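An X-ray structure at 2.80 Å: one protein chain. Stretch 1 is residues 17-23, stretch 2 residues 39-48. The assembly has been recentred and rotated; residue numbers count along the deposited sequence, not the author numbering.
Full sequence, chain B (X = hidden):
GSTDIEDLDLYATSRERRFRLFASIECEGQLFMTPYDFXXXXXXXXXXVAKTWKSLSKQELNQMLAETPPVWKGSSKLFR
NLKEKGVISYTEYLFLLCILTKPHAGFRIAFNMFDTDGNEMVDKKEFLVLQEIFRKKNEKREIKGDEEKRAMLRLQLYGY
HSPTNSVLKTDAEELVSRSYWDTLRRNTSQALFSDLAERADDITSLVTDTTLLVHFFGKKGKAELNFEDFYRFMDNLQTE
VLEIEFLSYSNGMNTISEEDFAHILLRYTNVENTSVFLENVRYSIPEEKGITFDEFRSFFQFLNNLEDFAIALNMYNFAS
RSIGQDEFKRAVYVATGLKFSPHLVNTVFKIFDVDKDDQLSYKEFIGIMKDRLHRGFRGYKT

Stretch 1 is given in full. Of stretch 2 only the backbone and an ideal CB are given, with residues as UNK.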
# COMPACT_ATOMS: atom_id res chain seq x y z
N ARG B 17 -5.89 -19.80 16.82
CA ARG B 17 -6.43 -21.13 16.54
C ARG B 17 -5.59 -21.89 15.53
O ARG B 17 -5.35 -23.10 15.68
CB ARG B 17 -7.87 -21.04 16.02
CG ARG B 17 -8.94 -20.93 17.12
CD ARG B 17 -10.35 -20.69 16.58
NE ARG B 17 -10.81 -19.31 16.41
CZ ARG B 17 -11.34 -18.83 15.29
NH1 ARG B 17 -11.44 -19.61 14.22
NH2 ARG B 17 -11.77 -17.57 15.25
N ARG B 18 -5.11 -21.19 14.48
CA ARG B 18 -4.32 -21.85 13.44
C ARG B 18 -2.93 -22.22 13.93
O ARG B 18 -2.43 -23.31 13.63
CB ARG B 18 -4.22 -20.96 12.21
CG ARG B 18 -3.49 -21.63 11.05
CD ARG B 18 -3.94 -21.10 9.68
NE ARG B 18 -3.15 -21.62 8.57
CZ ARG B 18 -3.58 -22.59 7.75
NH1 ARG B 18 -4.79 -23.10 7.95
NH2 ARG B 18 -2.82 -23.05 6.76
N PHE B 19 -2.29 -21.31 14.67
CA PHE B 19 -1.03 -21.66 15.31
C PHE B 19 -1.19 -22.94 16.10
O PHE B 19 -0.42 -23.90 15.94
CB PHE B 19 -0.57 -20.56 16.26
CG PHE B 19 0.72 -20.88 16.94
CD1 PHE B 19 1.87 -21.07 16.21
CD2 PHE B 19 0.74 -21.14 18.31
CE1 PHE B 19 3.06 -21.39 16.84
CE2 PHE B 19 1.91 -21.47 18.95
CZ PHE B 19 3.09 -21.61 18.22
N ARG B 20 -2.23 -22.98 16.95
CA ARG B 20 -2.45 -24.17 17.77
C ARG B 20 -2.75 -25.39 16.91
O ARG B 20 -2.34 -26.51 17.26
CB ARG B 20 -3.59 -23.91 18.75
CG ARG B 20 -3.27 -22.88 19.83
CD ARG B 20 -4.51 -22.64 20.65
NE ARG B 20 -5.32 -23.84 20.64
CZ ARG B 20 -5.65 -24.53 21.71
NH1 ARG B 20 -5.22 -24.15 22.90
NH2 ARG B 20 -6.40 -25.62 21.58
N LEU B 21 -3.44 -25.21 15.78
CA LEU B 21 -3.77 -26.36 14.95
C LEU B 21 -2.52 -27.01 14.38
O LEU B 21 -2.40 -28.24 14.38
CB LEU B 21 -4.68 -25.92 13.81
CG LEU B 21 -5.11 -27.00 12.82
CD1 LEU B 21 -6.04 -27.98 13.51
CD2 LEU B 21 -5.80 -26.37 11.66
N PHE B 22 -1.57 -26.20 13.91
CA PHE B 22 -0.38 -26.75 13.29
C PHE B 22 0.76 -27.03 14.27
O PHE B 22 1.70 -27.74 13.90
CB PHE B 22 0.10 -25.82 12.20
CG PHE B 22 -0.66 -25.97 10.92
CD1 PHE B 22 -0.29 -26.93 9.99
CD2 PHE B 22 -1.74 -25.15 10.63
CE1 PHE B 22 -0.98 -27.07 8.82
CE2 PHE B 22 -2.43 -25.28 9.43
CZ PHE B 22 -2.06 -26.24 8.53
N ALA B 23 0.70 -26.51 15.49
CA ALA B 23 1.81 -26.68 16.42
C ALA B 23 1.88 -28.12 16.93
O ALA B 23 0.86 -28.79 17.08
CB ALA B 23 1.68 -25.71 17.59
N UNK B 39 6.14 -24.74 7.63
CA UNK B 39 6.02 -24.98 6.19
C UNK B 39 4.62 -25.49 5.84
O UNK B 39 4.01 -25.07 4.85
CB UNK B 39 7.08 -25.98 5.73
N UNK B 40 4.11 -26.44 6.63
CA UNK B 40 2.76 -26.93 6.40
C UNK B 40 1.74 -25.82 6.64
O UNK B 40 0.82 -25.64 5.82
CB UNK B 40 2.47 -28.13 7.30
N UNK B 41 1.94 -25.03 7.70
CA UNK B 41 0.99 -23.98 8.05
C UNK B 41 0.83 -22.96 6.93
O UNK B 41 -0.25 -22.37 6.78
CB UNK B 41 1.43 -23.28 9.33
N UNK B 42 1.87 -22.72 6.14
CA UNK B 42 1.79 -21.75 5.06
C UNK B 42 1.53 -22.38 3.69
O UNK B 42 1.24 -21.64 2.74
CB UNK B 42 3.09 -20.94 5.01
N UNK B 43 1.74 -23.69 3.53
CA UNK B 43 1.55 -24.30 2.22
C UNK B 43 0.31 -25.19 2.13
O UNK B 43 0.03 -25.73 1.06
CB UNK B 43 2.79 -25.12 1.86
N UNK B 44 -0.38 -25.43 3.24
CA UNK B 44 -1.43 -26.43 3.32
C UNK B 44 -2.72 -25.73 3.78
O UNK B 44 -2.75 -24.51 3.95
CB UNK B 44 -1.04 -27.56 4.27
N UNK B 45 -3.78 -26.49 4.00
CA UNK B 45 -5.02 -25.98 4.57
C UNK B 45 -5.25 -26.48 5.98
O UNK B 45 -5.46 -25.68 6.89
CB UNK B 45 -6.21 -26.37 3.69
N UNK B 46 -5.17 -27.77 6.20
CA UNK B 46 -5.28 -28.35 7.52
C UNK B 46 -4.23 -29.43 7.63
O UNK B 46 -3.78 -29.98 6.62
CB UNK B 46 -6.68 -28.90 7.78
N UNK B 47 -3.85 -29.80 8.85
CA UNK B 47 -2.95 -30.95 9.00
C UNK B 47 -3.66 -32.18 8.46
O UNK B 47 -4.89 -32.19 8.28
CB UNK B 47 -2.54 -31.15 10.46
N UNK B 48 -2.87 -33.21 8.16
CA UNK B 48 -3.38 -34.49 7.67
C UNK B 48 -3.53 -35.50 8.79
O UNK B 48 -4.54 -36.21 8.83
CB UNK B 48 -2.46 -35.05 6.59

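Stretch 1 is helical from 17 to 22, and two of its side chains dominate the contact. The F22 ring lies against the backbone of stretch 2, and the R18 guanidinium lies beside it and turns its edge to backbone carbonyls.

Position 39 is helical, phi/psi -52/-45. Its ideal CB has nothing of stretch 1 within 5.5 Å. Stretch 1 sets no demand here, and many helix-compatible residues would do. The residue is I39.

Position 40 is helical, with CA-to-CB sideways. Its ideal CB sits 3.9 Å from F22 CE1. An aliphatic side chain would suit, because its first carbon meets an aromatic ring; alanine or a longer apolar residue would serve equally. The residue is L40. L40 CB touches the ring, 3.9 Å from F22 CE1, and chi1 m, chi2 t carries the rest of the side chain away from it.

Position 41 is the closest in backbone: its CA is 6.1 Å from the CA of F22. CA-to-CB points sideways, and the ideal CB is 3.8 Å from F22 CG. The F22 ring lies close against the backbone and CB here, so a small apolar residue such as alanine suits; the visible atoms do not rule out others. The residue is A41. Its CA lies 3.6 Å from the centroid of the F22 ring and almost on the ring normal, a CH-pi contact over the face. Its carbonyl serves R18: R18 NH2 donates to A41 O at 2.7 Å. Water 1 adds a second link, accepting from R18 NE at 3.1 Å and donating to A41 O at 3.0 Å.

Positions 42 and 43 point away from stretch 1, which offers them nothing within 5.5 Å of either ideal CB. Many residues would fit. They are V42 and T43. T43 OG1 donates to I39 O at 2.6 Å, one turn back in the helix.

Position 44 leaves helical phi/psi, at -123/-176. These extended angles suit a beta-branched residue, but stretch 1 sets little limit on size and several others would do. The residue is T44. Its main contribution is backbone: R18 NH2 donates to T44 O at 3.2 Å.

Position 45 points away, so polar residues are as likely as others. The residue is D45. Its carboxylate does not meet R18; the backbone does, with R18 NH1 donating to D45 O at 2.9 Å. D45 O also lies at the edge of the F22 ring, 3.8 Å from F22 CZ.

Position 46 is extended, phi/psi -138/159, and points away. Its ideal CB is 4.7 Å from L21 CD2, but a long polar chain can run outward. The residue is E46.

Position 47 has phi -62 and psi 162, which proline accepts readily. F22 and L21 offer an apolar surface, so proline or an aliphatic residue would suit. The residue is P47. P47 CD packs 3.6 Å from L21 CG and covers the ring face opposite A41, 4.1 Å from the F22 centroid.

Position 48 is beyond reach of stretch 1. The residue is K48, poorly ordered.

Stretch 2 (39-48) ILAVTTDEPK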
# COMPACT_ATOMS: atom_id res chain seq x y z
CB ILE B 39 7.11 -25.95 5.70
CG1 ILE B 39 8.50 -25.31 5.91
CG2 ILE B 39 6.86 -26.32 4.25
CD1 ILE B 39 9.67 -26.20 5.52
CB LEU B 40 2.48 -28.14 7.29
CG LEU B 40 3.29 -29.38 6.87
CD1 LEU B 40 3.19 -30.56 7.82
CD2 LEU B 40 2.92 -29.79 5.44
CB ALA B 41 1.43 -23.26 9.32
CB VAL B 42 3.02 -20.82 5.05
CG1 VAL B 42 3.17 -20.23 6.40
CG2 VAL B 42 4.28 -21.56 4.70
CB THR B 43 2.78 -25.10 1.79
OG1 THR B 43 2.98 -26.20 2.70
CG2 THR B 43 4.00 -24.18 1.80
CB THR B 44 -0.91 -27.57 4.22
OG1 THR B 44 0.09 -28.28 3.48
CG2 THR B 44 -1.94 -28.58 4.64
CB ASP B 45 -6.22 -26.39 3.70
CG ASP B 45 -6.57 -25.36 2.65
OD1 ASP B 45 -5.90 -24.30 2.61
OD2 ASP B 45 -7.56 -25.59 1.90
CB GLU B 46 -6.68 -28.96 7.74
CG GLU B 46 -7.01 -30.04 6.68
CD GLU B 46 -8.44 -30.59 6.76
OE1 GLU B 46 -9.21 -30.11 7.62
OE2 GLU B 46 -8.79 -31.48 5.95
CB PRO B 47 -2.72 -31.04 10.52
CG PRO B 47 -3.06 -29.65 11.05
CD PRO B 47 -4.12 -29.12 10.13
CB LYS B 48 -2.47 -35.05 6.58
CG LYS B 48 -2.82 -34.55 5.17
CD LYS B 48 -2.18 -33.20 4.85
CE LYS B 48 -2.40 -32.82 3.40
NZ LYS B 48 -1.70 -31.57 3.01
O HOH W 1 -0.68 -19.80 8.26
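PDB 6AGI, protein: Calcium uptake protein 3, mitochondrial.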